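Local structure of proteasome assembly chaperone 2 (PAC2) homologue Rv2125 (Mycobacterium tuberculosis, 5UN0) at residues M66-C71 with V81-V86. The protein is of unknown function but is a homologue of the eukaryotic proteasome assembly chaperone PAC2 and may be chaperone-like. Residues are numbered along the deposited sequence; the frame is centred on the assembly and turned at random.
Sequences MRISHC and VLMCGV
Ile68 and Met83 lie side by side on one face of an antiparallel strand pair, pointing the same way, with Ile68 CG1 3.8 Å from Met83 CG. Both first torsions set these carbons anti to the carbonyl carbon, and the extended Met83 chain runs on beside Ile68 until its CE is 4.1 Å from Ile68 CD1. The other branch of Ile68 turns to the next residue on this face: CG2 meets Val81 CG1 at 3.7 Å, the two side chains meeting at a slant. Met66 reaches over the neighbouring strand instead. Its CG is anti to the backbone N (chi1 -158°) and the chain then bends, laying the CE methyl against the Cys84 and Gly85 backbone and 3.8 Å from Met83 CB. Gly85 has no side chain. On the reverse face, Ser69 OG lies 3.8 Å from Leu82 CB, while Leu82 packs onto helix 16-27. Arg67 is on that face too; its guanidinium has Cys84 O near its plane, at the edge, but NH1 is 4.2 Å from Cys84 O, too far for a hydrogen bond, and NH2 hydrogen-bonds to Gln62 OE1. Two reciprocal pairs of backbone bonds fix the register: Arg67 with Cys84, and Ser69 with Leu82 (Ser69 N to Leu82 O 3.0 Å, Leu82 N to Ser69 O 2.9 Å). Strand 31-36 continues the sheet beyond 66-71, and strand 2-7 beyond 80-85. The arrangement is a beta hairpin within the mixed central sheet of the PAC2-family fold, its buried side chains packing against adjoining strands and a covering helix.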
loop_
_atom_site.group_PDB
_atom_site.type_symbol
_atom_site.label_atom_id
_atom_site.label_comp_id
_atom_site.label_asym_id
_atom_site.label_seq_id
_atom_site.Cartn_x
_atom_site.Cartn_y
_atom_site.Cartn_z
ATOM N N MET A 66 15.683 9.326 5.078
ATOM C CA MET A 66 16.605 9.820 4.060
ATOM C C MET A 66 17.902 10.280 4.716
ATOM O O MET A 66 17.899 11.249 5.457
ATOM C CB MET A 66 15.965 10.983 3.311
ATOM C CG MET A 66 16.557 11.229 1.934
ATOM S SD MET A 66 16.236 9.835 0.833
ATOM C CE MET A 66 17.687 9.913 -0.206
ATOM N N ARG A 67 19.000 9.568 4.456
ATOM C CA ARG A 67 20.325 9.920 5.003
ATOM C C ARG A 67 21.130 10.797 4.044
ATOM O O ARG A 67 21.318 10.469 2.867
ATOM C CB ARG A 67 21.108 8.662 5.388
ATOM C CG ARG A 67 20.553 8.030 6.648
ATOM C CD ARG A 67 20.880 6.533 6.839
ATOM N NE ARG A 67 19.846 5.874 7.666
ATOM C CZ ARG A 67 18.642 5.514 7.202
ATOM N NH1 ARG A 67 18.311 5.730 5.927
ATOM N NH2 ARG A 67 17.756 4.931 8.006
ATOM N N ILE A 68 21.566 11.944 4.551
ATOM C CA ILE A 68 22.368 12.874 3.782
ATOM C C ILE A 68 23.717 12.991 4.469
ATOM O O ILE A 68 23.789 13.323 5.653
ATOM C CB ILE A 68 21.686 14.250 3.683
ATOM C CG1 ILE A 68 20.314 14.102 3.010
ATOM C CG2 ILE A 68 22.574 15.239 2.929
ATOM C CD1 ILE A 68 19.539 15.395 2.830
ATOM N N SER A 69 24.783 12.703 3.727
ATOM C CA SER A 69 26.139 12.784 4.262
ATOM C C SER A 69 27.068 13.599 3.334
ATOM O O SER A 69 26.741 13.828 2.164
ATOM C CB SER A 69 26.677 11.376 4.500
ATOM O OG SER A 69 26.669 10.624 3.313
ATOM N N HIS A 70 28.219 14.034 3.859
ATOM C CA HIS A 70 29.133 14.915 3.103
ATOM C C HIS A 70 30.500 14.286 2.841
ATOM O O HIS A 70 30.996 13.494 3.637
ATOM C CB HIS A 70 29.330 16.278 3.789
ATOM C CG HIS A 70 30.508 17.041 3.266
ATOM N ND1 HIS A 70 31.796 16.822 3.715
ATOM C CD2 HIS A 70 30.605 17.974 2.290
ATOM C CE1 HIS A 70 32.631 17.602 3.051
ATOM N NE2 HIS A 70 31.934 18.316 2.184
ATOM N N CYS A 71 31.111 14.714 1.742
ATOM C CA CYS A 71 32.239 14.043 1.163
ATOM C C CYS A 71 33.201 15.003 0.497
ATOM O O CYS A 71 32.803 16.053 0.021
ATOM C CB CYS A 71 31.724 13.121 0.073
ATOM S SG CYS A 71 32.413 11.497 0.152
ATOM N N VAL A 81 27.876 15.720 -1.945
ATOM C CA VAL A 81 26.829 15.465 -0.960
ATOM C C VAL A 81 26.014 14.279 -1.409
ATOM O O VAL A 81 25.430 14.280 -2.497
ATOM C CB VAL A 81 25.895 16.675 -0.761
ATOM C CG1 VAL A 81 24.774 16.303 0.191
ATOM C CG2 VAL A 81 26.662 17.858 -0.204
ATOM N N LEU A 82 25.984 13.266 -0.557
ATOM C CA LEU A 82 25.377 11.981 -0.897
ATOM C C LEU A 82 24.036 11.885 -0.222
ATOM O O LEU A 82 23.884 12.319 0.916
ATOM C CB LEU A 82 26.262 10.808 -0.450
ATOM C CG LEU A 82 27.654 10.738 -1.064
ATOM C CD1 LEU A 82 28.369 9.465 -0.679
ATOM C CD2 LEU A 82 27.579 10.832 -2.568
ATOM N N MET A 83 23.076 11.307 -0.943
ATOM C CA MET A 83 21.736 11.069 -0.416
ATOM C C MET A 83 21.310 9.644 -0.696
ATOM O O MET A 83 21.445 9.148 -1.805
ATOM C CB MET A 83 20.731 12.004 -1.052
ATOM C CG MET A 83 20.951 13.459 -0.711
ATOM S SD MET A 83 19.721 14.446 -1.555
ATOM C CE MET A 83 20.300 16.093 -1.148
ATOM N N CYS A 84 20.802 8.979 0.323
ATOM C CA CYS A 84 20.420 7.607 0.154
ATOM C C CYS A 84 19.339 7.219 1.124
ATOM O O CYS A 84 19.413 7.530 2.309
ATOM C CB CYS A 84 21.610 6.687 0.331
ATOM S SG CYS A 84 21.325 5.145 -0.544
ATOM N N GLY A 85 18.333 6.523 0.606
ATOM C CA GLY A 85 17.234 6.092 1.428
ATOM C C GLY A 85 16.023 5.708 0.624
ATOM O O GLY A 85 15.972 5.916 -0.583
ATOM N N VAL A 86 15.045 5.145 1.325
ATOM C CA VAL A 86 13.867 4.589 0.698
ATOM C C VAL A 86 12.971 5.668 0.128
ATOM O O VAL A 86 12.888 6.783 0.653
ATOM C CB VAL A 86 13.022 3.735 1.670
ATOM C CG1 VAL A 86 13.872 2.656 2.341
ATOM C CG2 VAL A 86 12.306 4.613 2.696
#